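Local coordinates for acetyltransferase, GNAT family (Listeria monocytogenes str. 4b, PDB 2OH1), which probably transfers an acetyl group from acetyl-coenzyme A to an acceptor that has not been identified, as a member of the GNAT acetyltransferase family, at residues 137-142 and 173-178; 120-125 and 156-161; 102-107 and 133-138; 64-69 and 81-86; 94-99 and 164-169. All coordinates share one frame; numbering follows the deposited sequence. Where two conformers were deposited one is given.

Contact 1: residues 137-142 and 173-178; sequences VPFIRL and QKELSQ
Gln173 carries one face of this antiparallel pairing between strands 139-145 and 169-175. Its CB sits 3.7 Å from Arg141 CG, the two side chains running alongside each other from a non-hydrogen-bonded pair. CG takes the crowded position between backbone N and carbonyl carbon (chi1 74°), and the chain then extends, laying the amide flat over the Phe139 ring with the planes only 6° apart; CD is 3.6 Å from Phe139 CD1. At the tip, OE1 accepts two bonds from Arg141 NE at 2.8 Å and Arg141 NH2 at 2.9 Å, both in the amide plane. This grip fixes the amide's rotation and leaves NE2 over Phe139 CE1. Arg141 NH2 also forms a salt bridge with Asp101. On the opposite face Ile140 CD1 meets Leu176 CD1 at 3.6 Å, against helix 120-134, where Leu176 also touches Glu129 and Ile133. Ile140 and Lys174 exchange both backbone bonds, and Leu176 N continues the pattern to Pro138 O at 2.8 Å. Beyond the strand ends one water joins Val137 O, Leu176 O and Gln178 NE2. Inserting the final strand, 169-175, between 139-145 and 161-166 is characteristic of the C-terminal half of the GNAT sheet.

Contact 2: residues 120-125 and 156-161; sequences LSKQMI and VRYGFQ
Helix 149-157 ends in a Schellman motif at Gly159, whose positive phi (95°) turns the chain so that Tyr158 and Phe160 both reach the first turns of helix 120-134. Tyr158 CG lies anti to the carbonyl carbon, and its ring points at the helix with the hydroxyl leading. Tyr158 OH and Ser121 OG share a short hydrogen bond of 2.6 Å at the ring edge, in its plane; either oxygen could be the donor. Ser121 OG also bonds a bound, unidentified molecule, probably from the crystallisation liquor, which may mark a pocket. In the GNAT fold, helix 120-134 follows strand 103-111, and its N-terminal end is where relatives bind the pyrophosphate of coenzyme A. Over one face of the Tyr158 ring lies Lys122 CB, 3.7 Å from the centroid in a CH-pi contact; Lys122 CG and CD continue past Tyr158 CD1 and CE1 before the chain leads away. At the ring's edge Ile125 CD1 approaches Tyr158 CD2 to 3.7 Å, the two side chains crossing at about a right angle. The other branch, Ile125 CG2, meets Phe160 tip to tip in the ring plane, 3.7 Å from CE1. Phe160 itself rests on Ile140 and Leu142 of the sheet.

Contact 3: residues 102-107 and 133-138; sequences KAYYLH and IEMSVP
Val137 presents both methyls to the start of strand 103-111. CG1, anti to the backbone N (chi1 169°), presses against the main chain at Ala103 CA, 3.5 Å away, and also stands over the rim of one face of the Tyr104 ring. CG2 meets the same ring at CE1, 3.6 Å away, the valine and tyrosine side chains crossing at about a right angle. Farther along the ring, Tyr104 OH has Met135 CB and CG, of a selenomethionine, each at 3.4 Å, so the hydroxyl rests against the Met135 side chain. On the other flank the Pro138 ring lies against Lys102, with CD 3.2 Å from Lys102 O and 3.9 Å from Lys102 CB; this carbonyl oxygen is buried here and has no hydrogen-bond partner in the model. The contact ties together the beta-alpha-beta unit of strand 103-111, helix 120-134 and strand 139-145, the central crossover of the GNAT fold, at the point where the chain leaves the helix to re-enter the sheet. That turn is set by a Schellman motif: Ser136, with positive phi, sends its N to Ile133 O at 3.0 Å, and Val137 N bonds Gly132 O. On the strand side, backbone bonds from Tyr104 to Phe139 and Arg141 fix the Tyr104 backbone in the sheet, and its side chain also packs against Leu131, Ile140 and Lys85.

Contact 4: residues 64-69 and 81-86; sequences LGEVAL and MIIRKT
Ala68 and Met81 exchange two backbone hydrogen bonds, Ala68 N to Met81 O and Met81 N to Ala68 O, both 2.9 Å, and Ile83 N extends the series to Glu66 O. They bind strands 67-71 and 77-84 into an antiparallel hairpin within the GNAT sheet. Apolar contacts occupy both faces. Val67 and Ile82, a non-hydrogen-bonded pair, lie side by side with CG2 of the valine 3.7 Å from CD1 of the isoleucine; on the opposite face of the sheet, Ala68 CB meets the selenomethionine methyl, Met81 CE, at 4.1 Å. The polar contacts gather past the strand end. Glu66 runs extended beyond CG along the backbone of Ile83 and Arg84, and its OE2 takes a nearly straight bond from Lys85 N at 2.8 Å, reached from above the carboxylate plane. Two waters also donate to OE2, one leading to Thr86 OG1, while OE1 forms a salt bridge with Arg61. Lys85, likewise extended, reaches back so that NZ bonds Leu64 O at 3.1 Å, next to the Schellman turn at Gly65. With these partners, and Arg84 NE 4.3 Å from Glu66 OE1, near in charge only and beyond a salt bridge, the buried Glu66 carboxylate is probably kept ionised.

Contact 5: residues 94-99 and 164-169; sequences LWEDLA and GKKNGF
A type I' beta turn from Lys166 to Phe169 joins the last two strands of the sheet, 161-166 and 169-175, and here this hairpin meets the C-terminal end of helix 89-95. The two central residues of the turn, Asn167 and Gly168, have positive phi, and Lys166 and Phe169 close it with two backbone bonds, Lys166 N to Phe169 O at 3.0 Å and Phe169 N to Lys166 O at 2.8 Å. Leu94 approaches from the helix with CG anti to the backbone N. Leu94 CD1 touches the hairpin at Lys166 O, 3.6 Å, and at Lys166 CB, 3.8 Å, while Leu94 CD2 faces Phe169 CB more loosely at 4.4 Å. The leucine and lysine side chains slide past each other in opposite directions. Fully extended, the Lys166 chain (chi1 -178°) runs along the helix end, CD passing Leu94 O, until NZ reaches Glu96. There Lys166 NZ forms a salt bridge with Glu96 OE2 at 2.8 Å, using the anti lone pair of that oxygen, on the side away from OE1. Glu96, just past the helix and with positive phi (53°), points its CB toward the hairpin. Lys166 NZ also bonds Asp93 O, so the ammonium bridges Glu96 and a carbonyl of the helix's last turn; its charge probably offsets the glutamate and the negative end of the helix dipole.

Four contacts reach one mixed sheet directly through its strands: contact 4 on strands 67-71 and 77-84, contact 3 on 103-111, contact 1 on 139-145 and 169-175, contact 5 on the 161-166/169-175 hairpin. Contact 2 packs against it through helix 120-134, which it shares with contact 3, and through Phe160. Contacts 1 and 3 are closest, centres about 6 Å apart, sharing Val137 and Pro138; contacts 4 and 5 are farthest, about 21 Å. Along the chain contact 4 closes before the others open, whereas contacts 2 and 3 are nested within the loop closed by contact 5, and contact 1 alternates with contacts 2 and 5. The C-terminal strands are thus interlocked with the central GNAT crossover.

Contact 1: residues 137-142 and 173-178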
# COMPACT_ATOMS: atom_id res chain seq x y z
N VAL A 137 2.89 -4.32 16.27
CA VAL A 137 3.36 -3.08 15.73
C VAL A 137 2.25 -2.04 15.96
O VAL A 137 1.10 -2.32 15.68
CB VAL A 137 3.68 -3.23 14.24
CG1 VAL A 137 3.91 -1.90 13.60
CG2 VAL A 137 4.90 -4.14 14.03
N PRO A 138 2.58 -0.92 16.57
CA PRO A 138 1.51 -0.01 17.02
C PRO A 138 0.82 0.88 15.97
O PRO A 138 -0.26 1.40 16.24
CB PRO A 138 2.21 0.88 18.05
CG PRO A 138 3.64 0.84 17.67
CD PRO A 138 3.90 -0.50 17.08
N PHE A 139 1.44 1.06 14.78
CA PHE A 139 0.91 1.96 13.77
C PHE A 139 1.09 1.41 12.36
O PHE A 139 2.09 0.74 12.06
CB PHE A 139 1.66 3.30 13.77
CG PHE A 139 1.67 4.02 15.09
CD1 PHE A 139 0.55 4.69 15.53
CD2 PHE A 139 2.81 4.03 15.86
CE1 PHE A 139 0.56 5.37 16.77
CE2 PHE A 139 2.83 4.72 17.08
CZ PHE A 139 1.71 5.37 17.52
N ILE A 140 0.12 1.73 11.50
CA ILE A 140 0.29 1.66 10.05
C ILE A 140 0.32 3.13 9.61
O ILE A 140 -0.51 3.94 10.07
CB ILE A 140 -0.90 0.97 9.28
CG1 ILE A 140 -1.19 -0.46 9.72
CG2 ILE A 140 -0.68 1.01 7.73
CD1 ILE A 140 0.03 -1.38 9.72
N ARG A 141 1.26 3.45 8.73
CA ARG A 141 1.52 4.83 8.28
C ARG A 141 1.57 4.91 6.79
O ARG A 141 1.92 3.95 6.11
CB ARG A 141 2.82 5.36 8.88
CG ARG A 141 2.67 5.58 10.40
CD ARG A 141 3.98 5.99 11.01
NE ARG A 141 3.79 6.43 12.39
CZ ARG A 141 4.76 6.62 13.25
NH1 ARG A 141 6.00 6.34 12.92
NH2 ARG A 141 4.45 7.03 14.48
N LEU A 142 1.20 6.08 6.30
CA LEU A 142 1.37 6.35 4.88
C LEU A 142 1.41 7.86 4.64
O LEU A 142 1.13 8.64 5.53
CB LEU A 142 0.29 5.69 4.06
CG LEU A 142 -1.11 6.18 4.41
CD1 LEU A 142 -1.48 7.47 3.63
CD2 LEU A 142 -2.13 5.08 4.22
N GLN A 173 -1.68 8.22 9.98
CA GLN A 173 -1.43 6.98 10.72
C GLN A 173 -2.68 6.44 11.36
O GLN A 173 -3.59 7.18 11.68
CB GLN A 173 -0.34 7.16 11.76
CG GLN A 173 -0.65 7.91 12.96
CD GLN A 173 0.51 7.97 14.01
OE1 GLN A 173 1.65 7.55 13.79
NE2 GLN A 173 0.19 8.57 15.14
N LYS A 174 -2.67 5.13 11.48
CA LYS A 174 -3.74 4.45 12.16
C LYS A 174 -3.12 3.69 13.32
O LYS A 174 -2.24 2.85 13.12
CB LYS A 174 -4.46 3.53 11.21
CG LYS A 174 -5.70 2.93 11.83
CD LYS A 174 -6.42 1.91 11.00
CE LYS A 174 -7.24 2.50 9.95
NZ LYS A 174 -8.39 1.60 9.59
N GLU A 175 -3.62 3.91 14.53
CA GLU A 175 -3.12 3.17 15.67
C GLU A 175 -3.78 1.80 15.66
O GLU A 175 -4.98 1.64 15.41
CB GLU A 175 -3.41 3.95 16.96
CG GLU A 175 -2.47 3.53 18.12
CD GLU A 175 -2.39 4.58 19.26
OE1 GLU A 175 -3.23 5.51 19.27
OE2 GLU A 175 -1.49 4.44 20.13
N LEU A 176 -3.00 0.75 15.92
CA LEU A 176 -3.48 -0.60 15.88
C LEU A 176 -3.68 -1.11 17.29
O LEU A 176 -2.70 -1.30 18.00
CB LEU A 176 -2.46 -1.47 15.21
CG LEU A 176 -2.12 -1.09 13.75
CD1 LEU A 176 -1.08 -2.03 13.11
CD2 LEU A 176 -3.41 -1.09 12.94
N SER A 177 -4.91 -1.43 17.62
CA SER A 177 -5.24 -1.91 18.96
C SER A 177 -4.81 -3.31 19.26
O SER A 177 -5.07 -4.24 18.51
CB SER A 177 -6.75 -1.83 19.19
OG SER A 177 -7.04 -2.11 20.57
N GLN A 178 -4.18 -3.47 20.43
CA GLN A 178 -3.91 -4.80 21.00
C GLN A 178 -5.01 -5.31 21.94
O GLN A 178 -4.89 -6.40 22.45
CB GLN A 178 -2.58 -4.79 21.76
CG GLN A 178 -1.38 -4.72 20.87
CD GLN A 178 -1.16 -6.01 20.08
OE1 GLN A 178 -1.15 -7.12 20.66
NE2 GLN A 178 -0.88 -5.87 18.78
O HOH W 1 -0.52 -3.37 17.69

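Contact 2: residues 120-125 and 156-161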
# COMPACT_ATOMS: atom_id res chain seq x y z
N LEU A 120 -11.62 -2.48 -2.79
CA LEU A 120 -10.69 -3.53 -2.45
C LEU A 120 -9.49 -3.00 -1.63
O LEU A 120 -9.01 -3.70 -0.75
CB LEU A 120 -10.25 -4.26 -3.75
CG LEU A 120 -9.33 -5.47 -3.56
CD1 LEU A 120 -10.04 -6.56 -2.82
CD2 LEU A 120 -8.79 -5.96 -4.96
N SER A 121 -9.08 -1.75 -1.90
CA SER A 121 -7.96 -1.15 -1.18
C SER A 121 -8.25 -1.10 0.31
O SER A 121 -7.33 -1.20 1.09
CB SER A 121 -7.62 0.25 -1.74
OG SER A 121 -8.77 1.07 -1.72
N LYS A 122 -9.51 -0.92 0.71
CA LYS A 122 -9.84 -0.85 2.14
C LYS A 122 -9.50 -2.18 2.80
O LYS A 122 -8.95 -2.23 3.89
CB LYS A 122 -11.32 -0.55 2.34
CG LYS A 122 -11.73 -0.43 3.81
CD LYS A 122 -13.19 -0.10 3.94
CE LYS A 122 -13.54 0.48 5.31
NZ LYS A 122 -15.02 0.66 5.45
N GLN A 123 -9.82 -3.28 2.13
CA GLN A 123 -9.57 -4.59 2.65
C GLN A 123 -8.08 -4.95 2.57
O GLN A 123 -7.58 -5.72 3.40
CB GLN A 123 -10.39 -5.67 1.94
CG GLN A 123 -11.89 -5.44 1.93
CD GLN A 123 -12.44 -5.11 3.31
OE1 GLN A 123 -12.09 -5.76 4.28
NE2 GLN A 123 -13.28 -4.09 3.38
N MSE A 124 -7.38 -4.45 1.54
CA MSE A 124 -5.93 -4.64 1.46
C MSE A 124 -5.24 -3.98 2.66
O MSE A 124 -4.42 -4.58 3.35
CB MSE A 124 -5.40 -4.11 0.14
CG MSE A 124 -5.97 -4.90 -0.98
SE MSE A 124 -5.80 -4.20 -2.76
CE MSE A 124 -4.01 -4.33 -2.71
N ILE A 125 -5.62 -2.73 2.95
CA ILE A 125 -5.05 -2.04 4.10
C ILE A 125 -5.46 -2.76 5.41
O ILE A 125 -4.62 -2.92 6.30
CB ILE A 125 -5.53 -0.61 4.11
CG1 ILE A 125 -4.96 0.13 2.91
CG2 ILE A 125 -5.17 0.12 5.48
CD1 ILE A 125 -5.52 1.49 2.70
N VAL A 156 -8.82 9.15 4.97
CA VAL A 156 -9.61 9.57 6.14
C VAL A 156 -10.82 8.64 6.33
O VAL A 156 -11.13 8.20 7.43
CB VAL A 156 -10.00 11.05 6.01
CG1 VAL A 156 -11.03 11.48 7.13
CG2 VAL A 156 -8.72 11.91 5.92
N ARG A 157 -11.51 8.36 5.25
CA ARG A 157 -12.69 7.48 5.26
C ARG A 157 -12.32 6.09 5.79
O ARG A 157 -13.11 5.48 6.52
CB ARG A 157 -13.23 7.35 3.86
CG ARG A 157 -14.57 6.72 3.79
CD ARG A 157 -15.23 7.02 2.47
NE ARG A 157 -14.53 6.36 1.38
CZ ARG A 157 -13.90 6.98 0.38
NH1 ARG A 157 -13.88 8.31 0.30
NH2 ARG A 157 -13.31 6.26 -0.56
N TYR A 158 -11.12 5.63 5.47
CA TYR A 158 -10.61 4.35 5.96
C TYR A 158 -10.08 4.37 7.39
O TYR A 158 -9.55 3.37 7.88
CB TYR A 158 -9.51 3.82 5.04
CG TYR A 158 -9.90 3.41 3.62
CD1 TYR A 158 -11.22 3.37 3.15
CD2 TYR A 158 -8.90 2.93 2.76
CE1 TYR A 158 -11.50 2.95 1.83
CE2 TYR A 158 -9.17 2.52 1.49
CZ TYR A 158 -10.45 2.53 1.03
OH TYR A 158 -10.72 2.08 -0.25
N GLY A 159 -10.20 5.51 8.09
CA GLY A 159 -9.89 5.58 9.50
C GLY A 159 -8.49 6.04 9.87
O GLY A 159 -8.12 5.96 11.03
N PHE A 160 -7.73 6.53 8.91
CA PHE A 160 -6.43 7.08 9.21
C PHE A 160 -6.55 8.48 9.78
O PHE A 160 -7.43 9.23 9.41
CB PHE A 160 -5.56 7.12 7.96
CG PHE A 160 -5.02 5.80 7.58
CD1 PHE A 160 -5.82 4.89 6.86
CD2 PHE A 160 -3.75 5.43 7.97
CE1 PHE A 160 -5.29 3.66 6.52
CE2 PHE A 160 -3.24 4.18 7.63
CZ PHE A 160 -4.01 3.32 6.91
N GLN A 161 -5.67 8.77 10.74
CA GLN A 161 -5.57 10.10 11.36
C GLN A 161 -4.49 10.94 10.69
O GLN A 161 -3.33 10.55 10.58
CB GLN A 161 -5.28 10.01 12.86
CG GLN A 161 -5.19 11.38 13.58
CD GLN A 161 -6.43 12.28 13.40
OE1 GLN A 161 -6.32 13.43 12.97
NE2 GLN A 161 -7.59 11.74 13.72

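Contact 3: residues 102-107 and 133-138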
# COMPACT_ATOMS: atom_id res chain seq x y z
N LYS A 102 7.89 1.93 16.11
CA LYS A 102 7.73 0.83 15.21
C LYS A 102 6.44 1.07 14.45
O LYS A 102 5.42 1.42 15.01
CB LYS A 102 7.63 -0.49 15.95
CG LYS A 102 8.79 -0.74 16.93
CD LYS A 102 10.12 -0.67 16.24
CE LYS A 102 11.25 -1.07 17.20
NZ LYS A 102 12.53 -1.03 16.44
N ALA A 103 6.49 0.84 13.15
CA ALA A 103 5.36 1.06 12.29
C ALA A 103 5.63 0.36 10.97
O ALA A 103 6.77 0.15 10.63
CB ALA A 103 5.13 2.55 12.04
N TYR A 104 4.56 0.01 10.28
CA TYR A 104 4.58 -0.39 8.90
C TYR A 104 4.16 0.79 8.04
O TYR A 104 3.29 1.60 8.44
CB TYR A 104 3.60 -1.49 8.65
CG TYR A 104 3.91 -2.83 9.32
CD1 TYR A 104 5.15 -3.10 9.94
CD2 TYR A 104 2.95 -3.86 9.29
CE1 TYR A 104 5.43 -4.37 10.47
CE2 TYR A 104 3.22 -5.09 9.86
CZ TYR A 104 4.44 -5.32 10.42
OH TYR A 104 4.70 -6.55 11.01
N TYR A 105 4.79 0.92 6.88
CA TYR A 105 4.57 2.01 5.97
C TYR A 105 4.00 1.43 4.67
O TYR A 105 4.58 0.55 4.07
CB TYR A 105 5.87 2.80 5.69
CG TYR A 105 6.36 3.48 6.94
CD1 TYR A 105 7.05 2.77 7.89
CD2 TYR A 105 6.03 4.80 7.22
CE1 TYR A 105 7.44 3.37 9.12
CE2 TYR A 105 6.44 5.42 8.41
CZ TYR A 105 7.13 4.72 9.35
OH TYR A 105 7.51 5.32 10.54
N LEU A 106 2.81 1.87 4.29
CA LEU A 106 2.20 1.36 3.08
C LEU A 106 2.65 2.21 1.90
O LEU A 106 2.15 3.35 1.76
CB LEU A 106 0.66 1.40 3.20
CG LEU A 106 0.03 0.69 4.39
CD1 LEU A 106 -1.51 0.59 4.27
CD2 LEU A 106 0.65 -0.68 4.61
N HIS A 107 3.48 1.63 1.01
CA HIS A 107 4.04 2.31 -0.13
C HIS A 107 3.22 2.30 -1.39
O HIS A 107 3.18 3.32 -2.10
CB HIS A 107 5.39 1.78 -0.43
CG HIS A 107 6.43 2.27 0.53
ND1 HIS A 107 7.73 2.50 0.15
CD2 HIS A 107 6.37 2.59 1.85
CE1 HIS A 107 8.40 2.97 1.18
NE2 HIS A 107 7.62 3.04 2.22
N ILE A 133 -1.04 -5.94 13.97
CA ILE A 133 -1.57 -6.39 15.27
C ILE A 133 -0.92 -7.73 15.67
O ILE A 133 -0.41 -7.87 16.78
CB ILE A 133 -3.12 -6.48 15.28
CG1 ILE A 133 -3.71 -5.06 15.23
CG2 ILE A 133 -3.64 -7.30 16.49
CD1 ILE A 133 -5.21 -5.01 14.89
N GLU A 134 -0.87 -8.68 14.75
CA GLU A 134 -0.24 -10.00 15.02
C GLU A 134 1.22 -9.83 15.45
O GLU A 134 1.71 -10.60 16.31
CB GLU A 134 -0.33 -10.84 13.72
CG GLU A 134 0.27 -12.25 13.72
N MSE A 135 1.88 -8.83 14.90
CA MSE A 135 3.28 -8.61 15.13
C MSE A 135 3.55 -7.55 16.17
O MSE A 135 4.69 -7.11 16.32
CB MSE A 135 3.95 -8.29 13.79
CG MSE A 135 3.74 -9.38 12.72
SE MSE A 135 4.32 -11.11 13.30
CE MSE A 135 2.67 -11.94 13.80
N SER A 136 2.50 -7.11 16.88
CA SER A 136 2.63 -6.11 17.93
C SER A 136 3.23 -4.76 17.47
O SER A 136 4.00 -4.14 18.19
CB SER A 136 3.44 -6.67 19.12
OG SER A 136 2.68 -7.66 19.78
N VAL A 137 2.89 -4.32 16.27
CA VAL A 137 3.36 -3.08 15.73
C VAL A 137 2.25 -2.04 15.96
O VAL A 137 1.10 -2.32 15.68
CB VAL A 137 3.68 -3.23 14.24
CG1 VAL A 137 3.91 -1.90 13.60
CG2 VAL A 137 4.90 -4.14 14.03
N PRO A 138 2.58 -0.92 16.57
CA PRO A 138 1.51 -0.01 17.02
C PRO A 138 0.82 0.88 15.97
O PRO A 138 -0.26 1.40 16.24
CB PRO A 138 2.21 0.88 18.05
CG PRO A 138 3.64 0.84 17.67
CD PRO A 138 3.90 -0.50 17.08

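Contact 4: residues 64-69 and 81-86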
# COMPACT_ATOMS: atom_id res chain seq x y z
N LEU A 64 11.53 -10.17 2.23
CA LEU A 64 11.19 -9.60 3.51
C LEU A 64 9.70 -9.67 3.85
O LEU A 64 9.27 -9.24 4.95
CB LEU A 64 11.59 -8.14 3.51
CG LEU A 64 13.10 -7.85 3.44
CD1 LEU A 64 13.36 -6.35 3.22
CD2 LEU A 64 13.81 -8.39 4.69
N GLY A 65 8.92 -10.28 2.97
CA GLY A 65 7.49 -10.43 3.24
C GLY A 65 6.72 -9.11 3.17
O GLY A 65 5.73 -8.92 3.91
N GLU A 66 7.15 -8.26 2.26
CA GLU A 66 6.60 -6.93 2.12
C GLU A 66 5.65 -6.78 0.94
O GLU A 66 5.27 -5.64 0.62
CB GLU A 66 7.76 -5.91 2.05
CG GLU A 66 8.40 -5.73 3.41
CD GLU A 66 9.62 -4.80 3.50
OE1 GLU A 66 10.28 -4.56 2.47
OE2 GLU A 66 9.91 -4.27 4.59
N VAL A 67 5.35 -7.87 0.22
CA VAL A 67 4.41 -7.85 -0.87
C VAL A 67 3.25 -8.77 -0.58
O VAL A 67 3.44 -9.99 -0.40
CB VAL A 67 5.05 -8.28 -2.18
CG1 VAL A 67 4.01 -8.10 -3.33
CG2 VAL A 67 6.30 -7.49 -2.53
N ALA A 68 2.05 -8.25 -0.53
CA ALA A 68 0.84 -9.06 -0.31
C ALA A 68 0.04 -9.10 -1.59
O ALA A 68 -0.12 -8.06 -2.24
CB ALA A 68 0.01 -8.47 0.80
N LEU A 69 -0.42 -10.29 -2.00
CA LEU A 69 -1.16 -10.52 -3.20
C LEU A 69 -2.59 -10.90 -2.85
O LEU A 69 -2.83 -11.68 -1.94
CB LEU A 69 -0.52 -11.68 -3.96
CG LEU A 69 0.96 -11.44 -4.33
CD1 LEU A 69 1.46 -12.71 -5.14
CD2 LEU A 69 1.17 -10.14 -5.06
N MSE A 81 -0.09 -5.20 -2.81
CA MSE A 81 0.26 -4.18 -1.88
C MSE A 81 1.72 -4.30 -1.47
O MSE A 81 2.16 -5.38 -1.09
CB MSE A 81 -0.62 -4.30 -0.69
CG MSE A 81 -0.34 -3.30 0.40
SE MSE A 81 -1.64 -3.23 1.83
CE MSE A 81 -1.42 -4.99 2.43
N ILE A 82 2.42 -3.16 -1.53
CA ILE A 82 3.79 -3.00 -1.11
C ILE A 82 3.79 -2.31 0.22
O ILE A 82 3.28 -1.19 0.45
CB ILE A 82 4.64 -2.22 -2.16
CG1 ILE A 82 4.48 -2.84 -3.57
CG2 ILE A 82 6.10 -2.21 -1.69
CD1 ILE A 82 4.61 -4.39 -3.68
N ILE A 83 4.37 -2.99 1.16
CA ILE A 83 4.64 -2.28 2.38
C ILE A 83 6.13 -2.21 2.73
O ILE A 83 6.99 -2.85 2.08
CB ILE A 83 3.93 -2.90 3.49
CG1 ILE A 83 4.65 -4.15 3.96
CG2 ILE A 83 2.48 -3.19 3.13
CD1 ILE A 83 3.87 -4.74 5.17
N ARG A 84 6.42 -1.46 3.75
CA ARG A 84 7.72 -1.52 4.33
C ARG A 84 7.48 -1.85 5.80
O ARG A 84 6.68 -1.16 6.46
CB ARG A 84 8.45 -0.22 4.20
CG ARG A 84 8.84 0.12 2.79
CD ARG A 84 9.58 -1.08 2.07
NE ARG A 84 10.42 -0.53 1.00
CZ ARG A 84 11.62 0.00 1.18
NH1 ARG A 84 12.20 0.02 2.37
NH2 ARG A 84 12.25 0.52 0.15
N LYS A 85 8.11 -2.91 6.31
CA LYS A 85 7.92 -3.30 7.71
C LYS A 85 8.82 -2.54 8.69
O LYS A 85 8.66 -2.67 9.89
CB LYS A 85 8.10 -4.80 7.84
CG LYS A 85 6.99 -5.59 7.23
CD LYS A 85 7.26 -7.01 7.66
CE LYS A 85 6.72 -8.02 6.79
NZ LYS A 85 7.30 -9.30 7.34
N THR A 86 9.76 -1.76 8.14
CA THR A 86 10.59 -0.78 8.79
C THR A 86 10.66 0.44 7.89
O THR A 86 10.57 0.28 6.70
CB THR A 86 12.02 -1.37 9.04
OG1 THR A 86 12.60 -1.76 7.80
CG2 THR A 86 11.91 -2.64 9.95
O HOH W 2 11.83 -4.47 6.49
O HOH W 3 11.64 -2.45 4.60

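Contact 5: residues 94-99 and 164-169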
# COMPACT_ATOMS: atom_id res chain seq x y z
N LEU A 94 10.63 11.85 6.38
CA LEU A 94 9.33 12.46 6.39
C LEU A 94 8.71 12.53 7.80
O LEU A 94 8.11 13.52 8.16
CB LEU A 94 8.42 11.72 5.41
CG LEU A 94 7.31 12.53 4.85
CD1 LEU A 94 7.83 13.63 3.93
CD2 LEU A 94 6.27 11.61 4.22
N TRP A 95 8.85 11.45 8.56
CA TRP A 95 8.17 11.26 9.87
C TRP A 95 8.96 11.87 11.07
O TRP A 95 8.45 11.94 12.17
CB TRP A 95 7.83 9.77 10.08
CG TRP A 95 6.63 9.36 9.24
CD1 TRP A 95 6.62 9.00 7.93
CD2 TRP A 95 5.24 9.41 9.64
NE1 TRP A 95 5.35 8.80 7.50
CE2 TRP A 95 4.48 9.04 8.54
CE3 TRP A 95 4.58 9.72 10.87
CZ2 TRP A 95 3.06 8.98 8.60
CZ3 TRP A 95 3.19 9.66 10.92
CH2 TRP A 95 2.47 9.29 9.80
N GLU A 96 10.21 12.26 10.81
CA GLU A 96 11.03 13.01 11.79
C GLU A 96 11.05 12.23 13.10
O GLU A 96 11.37 11.04 13.08
CB GLU A 96 10.55 14.46 11.91
CG GLU A 96 10.66 15.20 10.59
CD GLU A 96 10.50 16.71 10.68
OE1 GLU A 96 9.95 17.20 11.70
OE2 GLU A 96 10.94 17.39 9.72
N ASP A 97 10.71 12.83 14.23
CA ASP A 97 10.94 12.12 15.49
C ASP A 97 9.91 11.02 15.77
O ASP A 97 10.01 10.30 16.76
CB ASP A 97 10.99 13.11 16.66
CG ASP A 97 12.15 14.08 16.54
OD1 ASP A 97 13.29 13.62 16.28
OD2 ASP A 97 11.92 15.29 16.70
N LEU A 98 8.91 10.89 14.91
CA LEU A 98 8.05 9.74 14.98
C LEU A 98 8.66 8.52 14.31
O LEU A 98 8.20 7.43 14.54
CB LEU A 98 6.68 10.06 14.39
CG LEU A 98 5.80 11.13 15.06
CD1 LEU A 98 4.39 11.06 14.48
CD2 LEU A 98 5.80 10.93 16.53
N ALA A 99 9.74 8.69 13.54
CA ALA A 99 10.31 7.57 12.78
C ALA A 99 10.88 6.46 13.68
O ALA A 99 11.09 5.33 13.23
CB ALA A 99 11.37 8.08 11.77
N GLY A 164 0.20 15.40 10.07
CA GLY A 164 1.07 16.54 9.74
C GLY A 164 1.40 16.58 8.28
O GLY A 164 0.80 15.87 7.47
N LYS A 165 2.38 17.42 7.93
CA LYS A 165 2.69 17.67 6.52
C LYS A 165 4.18 17.93 6.36
O LYS A 165 4.79 18.53 7.27
CB LYS A 165 1.85 18.82 5.97
CG LYS A 165 2.34 20.16 6.34
CD LYS A 165 1.41 21.29 5.84
CE LYS A 165 1.38 21.39 4.33
NZ LYS A 165 0.99 22.80 3.95
N LYS A 166 4.75 17.45 5.26
CA LYS A 166 6.16 17.71 4.96
C LYS A 166 6.41 17.43 3.51
O LYS A 166 5.86 16.47 2.93
CB LYS A 166 7.08 16.88 5.83
CG LYS A 166 8.57 17.17 5.59
CD LYS A 166 9.46 16.56 6.63
CE LYS A 166 10.94 16.74 6.30
NZ LYS A 166 11.81 16.14 7.35
N ASN A 167 7.19 18.34 2.89
CA ASN A 167 7.68 18.12 1.52
C ASN A 167 6.57 17.95 0.50
O ASN A 167 6.76 17.25 -0.52
CB ASN A 167 8.68 16.97 1.48
CG ASN A 167 10.05 17.36 2.07
OD1 ASN A 167 10.37 18.53 2.14
ND2 ASN A 167 10.83 16.39 2.46
N GLY A 168 5.42 18.58 0.77
CA GLY A 168 4.28 18.50 -0.12
C GLY A 168 3.39 17.32 0.08
O GLY A 168 2.53 17.04 -0.79
N PHE A 169 3.62 16.55 1.17
CA PHE A 169 2.81 15.38 1.52
C PHE A 169 2.05 15.59 2.81
O PHE A 169 2.55 16.21 3.72
CB PHE A 169 3.68 14.10 1.65
CG PHE A 169 4.30 13.63 0.35
CD1 PHE A 169 5.44 14.26 -0.13
CD2 PHE A 169 3.73 12.65 -0.38
CE1 PHE A 169 6.00 13.88 -1.30
CE2 PHE A 169 4.29 12.25 -1.57
CZ PHE A 169 5.44 12.87 -2.03